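Local coordinates for Lmo0135 protein (Listeria monocytogenes EGD-e, PDB 5ISU) that probably binds peptides outside the membrane as the substrate-binding component of an ABC transporter, at residues 273-278 with 329-334; 179-184 with 194-199; 346-351 with 376-381. One frame throughout, in Å; residues are numbered along the deposited sequence.

Contact 1: residues 273-278 with 329-334; sequences KELRQA and KLVKES
Leu330 holds CG anti to its own carbonyl carbon (chi1 -72°), and its methyl CD2 lies against the CG of Glu274, 3.9 Å away, the two side chains crossing at about a right angle. Glu274 starts the same way, then bends at chi2 (70°), which turns its carboxylate off the line of CB and CG while those two methylenes stay against the leucine. The root of Leu330 is held more closely than its tip: its CB is 3.6 Å from the backbone O of Glu274 and 3.8 Å from the CB of Ala278, a small residue that lets the backbones come near. The second methyl, CD1, reaches the CB of Gln277. This is a close, nearly antiparallel pairing of helix 273-281 with helix 324-334, the axes of the two segments passing 7.9 Å apart at an angle of 157°. No hydrogen bond links the two segments, and the contact is one of van der Waals packing. Farther along the interface Ala278 CB also meets the CB of Val331, and Leu275 CD1 makes a looser contact with Val331 CG2 at 4.4 Å. Ser334 sets its hydroxyl OG 3.5 Å from the CB of Leu275, a polar atom resting on a methylene. At the solvent-accessible border Glu333 brings OE1 to 4.1 Å from Glu274 CG, its carboxylate plane turned well away from that of Glu274. The nearest charged oxygens, Glu274 OE2 and Glu333 OE1, are 4.9 Å apart, and two like charges at this spacing would be expected to repel mildly. Beyond the pair, Leu275 packs on Leu270 and Phe336, and Val331 on Val369. Arg276 turns to another part of the chain, where its NH2 is hydrogen-bonded to Asp459 O.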
loop_
_atom_site.group_PDB
_atom_site.type_symbol
_atom_site.label_atom_id
_atom_site.label_comp_id
_atom_site.label_asym_id
_atom_site.label_seq_id
_atom_site.Cartn_x
_atom_site.Cartn_y
_atom_site.Cartn_z
ATOM N N LYS A 273 1.141 -30.222 -2.806
ATOM C CA LYS A 273 2.167 -29.467 -2.103
ATOM C C LYS A 273 3.488 -29.692 -2.843
ATOM O O LYS A 273 4.218 -28.748 -3.125
ATOM C CB LYS A 273 2.263 -29.970 -0.666
ATOM C CG LYS A 273 3.226 -29.237 0.247
ATOM C CD LYS A 273 3.101 -29.806 1.652
ATOM C CE LYS A 273 3.892 -29.020 2.686
ATOM N NZ LYS A 273 3.699 -29.545 4.074
ATOM N N GLU A 274 3.743 -30.945 -3.213
ATOM C CA GLU A 274 4.961 -31.324 -3.935
ATOM C C GLU A 274 5.157 -30.532 -5.240
ATOM O O GLU A 274 6.267 -30.031 -5.510
ATOM C CB GLU A 274 4.996 -32.837 -4.211
ATOM C CG GLU A 274 5.268 -33.734 -2.994
ATOM C CD GLU A 274 4.141 -33.808 -1.952
ATOM O OE1 GLU A 274 3.119 -33.091 -2.074
ATOM O OE2 GLU A 274 4.286 -34.604 -0.993
ATOM N N LEU A 275 4.091 -30.383 -6.028
ATOM C CA LEU A 275 4.194 -29.623 -7.272
ATOM C C LEU A 275 4.509 -28.163 -6.990
ATOM O O LEU A 275 5.375 -27.579 -7.646
ATOM C CB LEU A 275 2.921 -29.718 -8.098
ATOM C CG LEU A 275 2.974 -29.043 -9.477
ATOM C CD1 LEU A 275 4.167 -29.530 -10.301
ATOM C CD2 LEU A 275 1.673 -29.276 -10.225
ATOM N N ARG A 276 3.813 -27.578 -6.009
ATOM C CA ARG A 276 4.033 -26.178 -5.631
ATOM C C ARG A 276 5.470 -25.949 -5.163
ATOM O O ARG A 276 6.071 -24.911 -5.473
ATOM C CB ARG A 276 3.041 -25.712 -4.549
ATOM C CG ARG A 276 1.588 -25.717 -5.009
ATOM C CD ARG A 276 0.685 -24.860 -4.145
ATOM N NE ARG A 276 0.658 -25.278 -2.744
ATOM C CZ ARG A 276 -0.167 -26.193 -2.219
ATOM N NH1 ARG A 276 -1.052 -26.845 -2.973
ATOM N NH2 ARG A 276 -0.102 -26.467 -0.918
ATOM N N GLN A 277 6.012 -26.919 -4.428
ATOM C CA GLN A 277 7.387 -26.838 -3.938
ATOM C C GLN A 277 8.373 -27.007 -5.084
ATOM O O GLN A 277 9.420 -26.344 -5.115
ATOM C CB GLN A 277 7.643 -27.875 -2.861
ATOM C CG GLN A 277 6.919 -27.606 -1.552
ATOM C CD GLN A 277 7.110 -28.723 -0.537
ATOM O OE1 GLN A 277 7.467 -29.838 -0.896
ATOM N NE2 GLN A 277 6.858 -28.428 0.735
ATOM N N ALA A 278 8.046 -27.883 -6.032
ATOM C CA ALA A 278 8.906 -28.065 -7.207
ATOM C C ALA A 278 9.027 -26.751 -7.994
ATOM O O ALA A 278 10.114 -26.388 -8.436
ATOM C CB ALA A 278 8.369 -29.165 -8.103
ATOM N N LYS A 329 12.865 -34.200 -8.630
ATOM C CA LYS A 329 12.375 -35.218 -7.691
ATOM C C LYS A 329 10.920 -34.981 -7.282
ATOM O O LYS A 329 10.115 -35.907 -7.277
ATOM C CB LYS A 329 13.256 -35.261 -6.420
ATOM C CG LYS A 329 14.280 -36.389 -6.347
ATOM C CD LYS A 329 13.617 -37.644 -5.775
ATOM C CE LYS A 329 14.565 -38.829 -5.653
ATOM N NZ LYS A 329 14.968 -39.378 -6.976
ATOM N N LEU A 330 10.596 -33.739 -6.947
ATOM C CA LEU A 330 9.246 -33.387 -6.497
ATOM C C LEU A 330 8.177 -33.439 -7.595
ATOM O O LEU A 330 7.048 -33.896 -7.349
ATOM C CB LEU A 330 9.266 -32.021 -5.808
ATOM C CG LEU A 330 9.954 -32.085 -4.441
ATOM C CD1 LEU A 330 10.476 -30.727 -4.015
ATOM C CD2 LEU A 330 9.019 -32.678 -3.390
ATOM N N VAL A 331 8.518 -32.974 -8.791
ATOM C CA VAL A 331 7.557 -33.031 -9.889
ATOM C C VAL A 331 7.232 -34.514 -10.210
ATOM O O VAL A 331 6.104 -34.831 -10.578
ATOM C CB VAL A 331 8.013 -32.211 -11.127
ATOM C CG1 VAL A 331 9.372 -32.665 -11.635
ATOM C CG2 VAL A 331 6.973 -32.292 -12.241
ATOM N N LYS A 332 8.219 -35.401 -10.031
ATOM C CA LYS A 332 8.037 -36.855 -10.212
ATOM C C LYS A 332 7.038 -37.363 -9.161
ATOM O O LYS A 332 5.978 -37.884 -9.510
ATOM C CB LYS A 332 9.395 -37.572 -10.063
ATOM C CG LYS A 332 9.405 -39.100 -10.121
ATOM C CD LYS A 332 9.201 -39.662 -11.518
ATOM C CE LYS A 332 9.395 -41.174 -11.521
ATOM N NZ LYS A 332 9.317 -41.778 -12.880
ATOM N N GLU A 333 7.379 -37.171 -7.882
ATOM C CA GLU A 333 6.530 -37.572 -6.745
ATOM C C GLU A 333 5.133 -36.965 -6.816
ATOM O O GLU A 333 4.186 -37.515 -6.257
ATOM C CB GLU A 333 7.141 -37.126 -5.412
ATOM C CG GLU A 333 8.461 -37.777 -5.019
ATOM C CD GLU A 333 9.049 -37.184 -3.737
ATOM O OE1 GLU A 333 8.344 -36.414 -3.032
ATOM O OE2 GLU A 333 10.222 -37.493 -3.431
ATOM N N SER A 334 5.025 -35.810 -7.468
ATOM C CA SER A 334 3.750 -35.124 -7.626
ATOM C C SER A 334 2.677 -35.978 -8.303
ATOM O O SER A 334 1.537 -36.059 -7.828
ATOM C CB SER A 334 3.956 -33.856 -8.453
ATOM O OG SER A 334 2.734 -33.195 -8.697
#

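Contact 2: residues 179-184 with 194-199; sequences PYKFVE and ERFNDY
Lys181 and Glu194 face each other as an antiparallel hydrogen-bonded pair: Lys181 N donates to Glu194 O at 2.6 Å, and Glu194 N returns a bond to Lys181 O at 2.9 Å. They lie at the open end of the beta hairpin of strands 180-186 and 190-195, the former an outermost strand of its mixed sheet within this chain. The ladder goes on past the end of strand 190-195, where Phe196 N donates to Pro179 O over 2.8 Å; this donor stands well above the carbonyl plane, 41° out of it. Between these bonds Tyr180 and Arg195 form the non-hydrogen-bonded pair, with the tyrosine CE1 3.8 Å from the arginine CB. The polar ends of this pair have other partners: Tyr180 OH is bonded to Leu206 O, while Arg195 NH1 meets Pro204 O and the carboxylate of Asp16.

On the other face of the hairpin, Lys181 bends at chi3 (-69°), which brings CE near both Arg195 O and Glu194 OE2. Its NZ makes a long salt bridge to that OE2, 3.7 Å. A water accepts from Asn197 N, donates to Arg195 O and takes a weak bond from Lys181 NZ. Val183 CG2 packs on Glu194 CG, and Lys181 CG on Phe196 CB.

The type I turn Phe196-Tyr199 folds the chain back and brings one face of the Tyr199 ring over Pro179. Pro179 CB sits over the ring centre, 3.7 Å from the centroid and 3° off the normal, a textbook CH-pi contact; the proline CD lies 3.4 Å from Tyr199 CE1. Tyr199 OH is bonded to Asp494. The base of the hairpin is thus joined by backbone bonds and a proline-tyrosine CH-pi contact, whereas the long, water-neighboured lysine-glutamate pair probably contributes only modestly.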
loop_
_atom_site.group_PDB
_atom_site.type_symbol
_atom_site.label_atom_id
_atom_site.label_comp_id
_atom_site.label_asym_id
_atom_site.label_seq_id
_atom_site.Cartn_x
_atom_site.Cartn_y
_atom_site.Cartn_z
ATOM N N PRO A 179 -0.540 20.726 4.889
ATOM C CA PRO A 179 0.282 21.900 4.592
ATOM C C PRO A 179 -0.082 22.718 3.367
ATOM O O PRO A 179 0.390 23.825 3.270
ATOM C CB PRO A 179 1.672 21.308 4.426
ATOM C CG PRO A 179 1.443 19.901 4.005
ATOM C CD PRO A 179 0.222 19.467 4.753
ATOM N N TYR A 180 -0.893 22.171 2.450
ATOM C CA TYR A 180 -1.302 22.858 1.227
ATOM C C TYR A 180 -2.821 22.916 1.040
ATOM O O TYR A 180 -3.504 21.886 1.093
ATOM C CB TYR A 180 -0.591 22.236 -0.001
ATOM C CG TYR A 180 0.867 22.603 0.053
ATOM C CD1 TYR A 180 1.313 23.820 -0.435
ATOM C CD2 TYR A 180 1.771 21.807 0.719
ATOM C CE1 TYR A 180 2.639 24.199 -0.312
ATOM C CE2 TYR A 180 3.097 22.174 0.841
ATOM C CZ TYR A 180 3.529 23.361 0.327
ATOM O OH TYR A 180 4.849 23.717 0.485
ATOM N N LYS A 181 -3.328 24.139 0.866
ATOM C CA LYS A 181 -4.755 24.422 0.676
ATOM C C LYS A 181 -5.089 24.259 -0.772
ATOM O O LYS A 181 -4.256 24.517 -1.642
ATOM C CB LYS A 181 -5.102 25.869 1.068
ATOM C CG LYS A 181 -4.701 26.257 2.473
ATOM C CD LYS A 181 -5.193 27.643 2.853
ATOM C CE LYS A 181 -4.482 28.738 2.077
ATOM N NZ LYS A 181 -4.971 30.074 2.499
ATOM N N PHE A 182 -6.325 23.873 -1.035
ATOM C CA PHE A 182 -6.778 23.666 -2.401
ATOM C C PHE A 182 -7.066 25.014 -3.078
ATOM O O PHE A 182 -7.633 25.893 -2.462
ATOM C CB PHE A 182 -8.026 22.785 -2.393
ATOM C CG PHE A 182 -8.626 22.559 -3.748
ATOM C CD1 PHE A 182 -8.161 21.543 -4.562
ATOM C CD2 PHE A 182 -9.691 23.347 -4.193
ATOM C CE1 PHE A 182 -8.731 21.315 -5.806
ATOM C CE2 PHE A 182 -10.267 23.127 -5.440
ATOM C CZ PHE A 182 -9.785 22.105 -6.246
ATOM N N VAL A 183 -6.626 25.158 -4.327
ATOM C CA VAL A 183 -6.859 26.348 -5.118
ATOM C C VAL A 183 -7.849 25.971 -6.223
ATOM O O VAL A 183 -8.981 26.460 -6.216
ATOM C CB VAL A 183 -5.547 26.956 -5.675
ATOM C CG1 VAL A 183 -5.846 28.153 -6.585
ATOM C CG2 VAL A 183 -4.646 27.387 -4.527
ATOM N N GLU A 184 -7.451 25.082 -7.134
ATOM C CA GLU A 184 -8.366 24.651 -8.216
ATOM C C GLU A 184 -7.953 23.361 -8.902
ATOM O O GLU A 184 -6.801 22.930 -8.808
ATOM C CB GLU A 184 -8.515 25.738 -9.292
ATOM C CG GLU A 184 -7.248 25.989 -10.108
ATOM C CD GLU A 184 -7.475 26.945 -11.264
ATOM O OE1 GLU A 184 -8.114 28.006 -11.060
ATOM O OE2 GLU A 184 -6.995 26.636 -12.381
ATOM N N GLU A 194 -1.900 25.908 -2.541
ATOM C CA GLU A 194 -1.069 26.970 -1.962
ATOM C C GLU A 194 -0.848 26.692 -0.488
ATOM O O GLU A 194 -1.715 26.111 0.171
ATOM C CB GLU A 194 -1.678 28.360 -2.188
ATOM C CG GLU A 194 -2.968 28.649 -1.439
ATOM C CD GLU A 194 -3.535 30.030 -1.745
ATOM O OE1 GLU A 194 -2.925 30.811 -2.527
ATOM O OE2 GLU A 194 -4.613 30.333 -1.201
ATOM N N ARG A 195 0.286 27.145 0.046
ATOM C CA ARG A 195 0.629 26.842 1.431
ATOM C C ARG A 195 -0.363 27.309 2.499
ATOM O O ARG A 195 -0.989 28.369 2.391
ATOM C CB ARG A 195 2.039 27.300 1.784
ATOM C CG ARG A 195 2.245 28.805 1.883
ATOM C CD ARG A 195 3.698 29.110 2.254
ATOM N NE ARG A 195 4.077 30.469 1.895
ATOM C CZ ARG A 195 5.318 30.937 1.935
ATOM N NH1 ARG A 195 6.317 30.141 2.301
ATOM N NH2 ARG A 195 5.572 32.207 1.583
ATOM N N PHE A 196 -0.508 26.476 3.527
ATOM C CA PHE A 196 -1.362 26.775 4.663
ATOM C C PHE A 196 -0.443 27.320 5.727
ATOM O O PHE A 196 0.361 26.584 6.274
ATOM C CB PHE A 196 -2.077 25.499 5.096
ATOM C CG PHE A 196 -2.892 25.645 6.334
ATOM C CD1 PHE A 196 -3.723 26.744 6.517
ATOM C CD2 PHE A 196 -2.914 24.636 7.276
ATOM C CE1 PHE A 196 -4.510 26.850 7.651
ATOM C CE2 PHE A 196 -3.685 24.742 8.408
ATOM C CZ PHE A 196 -4.485 25.848 8.599
ATOM N N ASN A 197 -0.518 28.618 5.997
ATOM C CA ASN A 197 0.406 29.232 6.965
ATOM C C ASN A 197 0.294 28.729 8.384
ATOM O O ASN A 197 1.293 28.686 9.088
ATOM C CB ASN A 197 0.285 30.763 6.947
ATOM C CG ASN A 197 0.786 31.360 5.648
ATOM O OD1 ASN A 197 1.589 30.752 4.948
ATOM N ND2 ASN A 197 0.325 32.553 5.328
ATOM N N ASP A 198 -0.904 28.328 8.801
ATOM C CA ASP A 198 -1.094 27.835 10.176
ATOM C C ASP A 198 -0.983 26.313 10.291
ATOM O O ASP A 198 -1.506 25.725 11.233
ATOM C CB ASP A 198 -2.436 28.323 10.707
ATOM C CG ASP A 198 -2.543 29.836 10.695
ATOM O OD1 ASP A 198 -1.577 30.513 11.104
ATOM O OD2 ASP A 198 -3.610 30.347 10.294
ATOM N N TYR A 199 -0.333 25.682 9.316
ATOM C CA TYR A 199 -0.095 24.231 9.347
ATOM C C TYR A 199 0.563 23.891 10.681
ATOM O O TYR A 199 1.531 24.535 11.083
ATOM C CB TYR A 199 0.789 23.828 8.176
ATOM C CG TYR A 199 1.173 22.372 8.169
ATOM C CD1 TYR A 199 0.199 21.383 8.100
ATOM C CD2 TYR A 199 2.509 21.982 8.180
ATOM C CE1 TYR A 199 0.549 20.044 8.088
ATOM C CE2 TYR A 199 2.861 20.655 8.125
ATOM C CZ TYR A 199 1.866 19.678 8.089
ATOM O OH TYR A 199 2.210 18.339 8.066
HETATM O O HOH W 1 -2.317 30.323 4.684
#

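Contact 3: residues 346-351 with 376-381; sequences YLNNSK and TDPNAL
Tyr346 O is gripped twice by Thr376: the backbone N donates at 2.8 Å, nearly along the C=O axis, and the hydroxyl OG1 adds a longer bond of 3.2 Å from above the carbonyl plane. The hydroxyl gets there because OG1 sits between the threonine's own N and carbonyl carbon (chi1 66°). Two residues on from the tyrosine, Asn348 N donates to Thr376 O at 2.8 Å, so Leu347 and Thr376 pair in parallel where strands 341-347 and 370-376 end. These neighbours belong to a beta-alpha-beta unit, with helix 351-365 running between the strands, and Tyr346 packs its ring against Gln353 and Ala357 of that helix.

Past the strand ends the pairing gives way to side-chain contacts. Asn348 lays its amide group against the Thr376-Asp377 peptide, its CG 3.2 Å from Thr376 O. The two oxygens Asn348 OD1 and Thr376 O are also 3.2 Å apart, but both are acceptors and form no bond. Asn349 ND2 touches Pro378 CG from farther out. Asp377 is the N-cap of helix 378-385, with OD1 taking a weak bond from Asn379 N, and Ser350 caps helix 351-365 in like fashion through a weak bond to Gln353 N.

On the apolar side Leu347 and Leu381 cross at about a right angle. Their CD2 methyls are only 3.3 Å apart, tighter than usual van der Waals contact, and Leu347 CD2 also lies over the backbone at Pro378 CA. The double use of Tyr346 O concentrates the polar hold on the last strand pair, while the close approach of Asn348 OD1 to Thr376 O would be expected to be slightly repulsive.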
loop_
_atom_site.group_PDB
_atom_site.type_symbol
_atom_site.label_atom_id
_atom_site.label_comp_id
_atom_site.label_asym_id
_atom_site.label_seq_id
_atom_site.Cartn_x
_atom_site.Cartn_y
_atom_site.Cartn_z
ATOM N N TYR A 346 -0.624 -12.655 -16.453
ATOM C CA TYR A 346 -0.027 -11.435 -15.940
ATOM C C TYR A 346 -0.494 -10.233 -16.771
ATOM O O TYR A 346 -1.240 -10.393 -17.746
ATOM C CB TYR A 346 1.504 -11.581 -15.940
ATOM C CG TYR A 346 2.111 -11.843 -17.297
ATOM C CD1 TYR A 346 2.149 -13.131 -17.834
ATOM C CD2 TYR A 346 2.677 -10.809 -18.034
ATOM C CE1 TYR A 346 2.700 -13.373 -19.082
ATOM C CE2 TYR A 346 3.232 -11.033 -19.283
ATOM C CZ TYR A 346 3.244 -12.314 -19.805
ATOM O OH TYR A 346 3.793 -12.526 -21.039
ATOM N N LEU A 347 -0.081 -9.036 -16.362
ATOM C CA LEU A 347 -0.444 -7.796 -17.059
ATOM C C LEU A 347 0.305 -7.662 -18.397
ATOM O O LEU A 347 1.518 -7.848 -18.451
ATOM C CB LEU A 347 -0.132 -6.596 -16.158
ATOM C CG LEU A 347 -0.931 -6.509 -14.852
ATOM C CD1 LEU A 347 -0.286 -5.555 -13.855
ATOM C CD2 LEU A 347 -2.375 -6.108 -15.123
ATOM N N ASN A 348 -0.414 -7.312 -19.464
ATOM C CA ASN A 348 0.206 -7.165 -20.799
ATOM C C ASN A 348 0.936 -5.829 -21.029
ATOM O O ASN A 348 1.470 -5.602 -22.110
ATOM C CB ASN A 348 -0.834 -7.377 -21.919
ATOM C CG ASN A 348 -1.904 -6.286 -21.968
ATOM O OD1 ASN A 348 -1.945 -5.377 -21.135
ATOM N ND2 ASN A 348 -2.789 -6.390 -22.948
ATOM N N ASN A 349 0.948 -4.960 -20.020
ATOM C CA ASN A 349 1.587 -3.648 -20.113
ATOM C C ASN A 349 2.673 -3.446 -19.043
ATOM O O ASN A 349 2.925 -2.317 -18.624
ATOM C CB ASN A 349 0.512 -2.572 -19.955
ATOM C CG ASN A 349 -0.132 -2.585 -18.579
ATOM O OD1 ASN A 349 0.098 -3.493 -17.767
ATOM N ND2 ASN A 349 -0.937 -1.573 -18.303
ATOM N N SER A 350 3.289 -4.532 -18.587
ATOM C CA SER A 350 4.328 -4.457 -17.553
ATOM C C SER A 350 5.528 -5.262 -17.984
ATOM O O SER A 350 5.480 -6.490 -18.012
ATOM C CB SER A 350 3.798 -4.994 -16.223
ATOM O OG SER A 350 4.820 -5.017 -15.238
ATOM N N LYS A 351 6.599 -4.568 -18.343
ATOM C CA LYS A 351 7.828 -5.246 -18.775
ATOM C C LYS A 351 8.393 -6.143 -17.683
ATOM O O LYS A 351 8.907 -7.222 -17.985
ATOM C CB LYS A 351 8.857 -4.233 -19.282
ATOM C CG LYS A 351 9.199 -3.107 -18.301
ATOM C CD LYS A 351 9.665 -1.838 -19.024
ATOM C CE LYS A 351 8.496 -1.162 -19.756
ATOM N NZ LYS A 351 8.867 0.070 -20.508
ATOM N N THR A 376 -2.313 -10.538 -20.372
ATOM C CA THR A 376 -3.691 -10.049 -20.546
ATOM C C THR A 376 -3.908 -8.570 -20.211
ATOM O O THR A 376 -3.099 -7.929 -19.537
ATOM C CB THR A 376 -4.693 -10.856 -19.694
ATOM O OG1 THR A 376 -4.429 -10.626 -18.311
ATOM C CG2 THR A 376 -4.609 -12.344 -19.988
ATOM N N ASP A 377 -5.041 -8.068 -20.710
ATOM C CA ASP A 377 -5.525 -6.699 -20.519
ATOM C C ASP A 377 -5.882 -6.545 -19.037
ATOM O O ASP A 377 -6.440 -7.478 -18.460
ATOM C CB ASP A 377 -6.765 -6.502 -21.430
ATOM C CG ASP A 377 -7.370 -5.102 -21.359
ATOM O OD1 ASP A 377 -7.883 -4.696 -20.290
ATOM O OD2 ASP A 377 -7.429 -4.442 -22.422
ATOM N N PRO A 378 -5.568 -5.381 -18.417
ATOM C CA PRO A 378 -5.840 -5.170 -16.974
ATOM C C PRO A 378 -7.271 -5.467 -16.518
ATOM O O PRO A 378 -7.454 -6.224 -15.565
ATOM C CB PRO A 378 -5.500 -3.693 -16.759
ATOM C CG PRO A 378 -4.502 -3.389 -17.815
ATOM C CD PRO A 378 -4.906 -4.204 -19.013
ATOM N N ASN A 379 -8.265 -4.892 -17.191
ATOM C CA ASN A 379 -9.667 -5.121 -16.821
ATOM C C ASN A 379 -9.967 -6.606 -16.846
ATOM O O ASN A 379 -10.500 -7.157 -15.883
ATOM C CB ASN A 379 -10.629 -4.421 -17.790
ATOM C CG ASN A 379 -10.413 -2.920 -17.867
ATOM O OD1 ASN A 379 -9.457 -2.380 -17.299
ATOM N ND2 ASN A 379 -11.293 -2.238 -18.599
ATOM N N ALA A 380 -9.615 -7.246 -17.961
ATOM C CA ALA A 380 -9.838 -8.678 -18.145
ATOM C C ALA A 380 -9.155 -9.489 -17.052
ATOM O O ALA A 380 -9.708 -10.476 -16.578
ATOM C CB ALA A 380 -9.351 -9.123 -19.516
ATOM N N LEU A 381 -7.962 -9.051 -16.638
ATOM C CA LEU A 381 -7.204 -9.756 -15.598
ATOM C C LEU A 381 -7.934 -9.704 -14.247
ATOM O O LEU A 381 -7.938 -10.684 -13.513
ATOM C CB LEU A 381 -5.785 -9.196 -15.477
ATOM C CG LEU A 381 -4.823 -9.921 -14.522
ATOM C CD1 LEU A 381 -4.621 -11.378 -14.921
ATOM C CD2 LEU A 381 -3.489 -9.195 -14.470
#

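Overall arrangement
Along the chain the contacts come in series: contact 2, then contact 1, then contact 3, all within the part of the chain that marks it as a family 5 solute-binding protein. Contact 2 belongs to a hairpin at the edge of the four-stranded mixed sheet. Contact 1 lies on the opposite side of the chain's centre, the two centres 59 Å apart. Contact 3 is closer to contact 1, 29 Å between centres, and strand 341-347 directly follows helix 324-334; nearest atoms are still about 17 Å apart. The strands of contact 3, 341-347 and 370-376, are parallel neighbours in a larger mixed sheet. Contacts 2 and 3 have centres 38 Å apart. None touches another; each is a local contact in a different part of the chain.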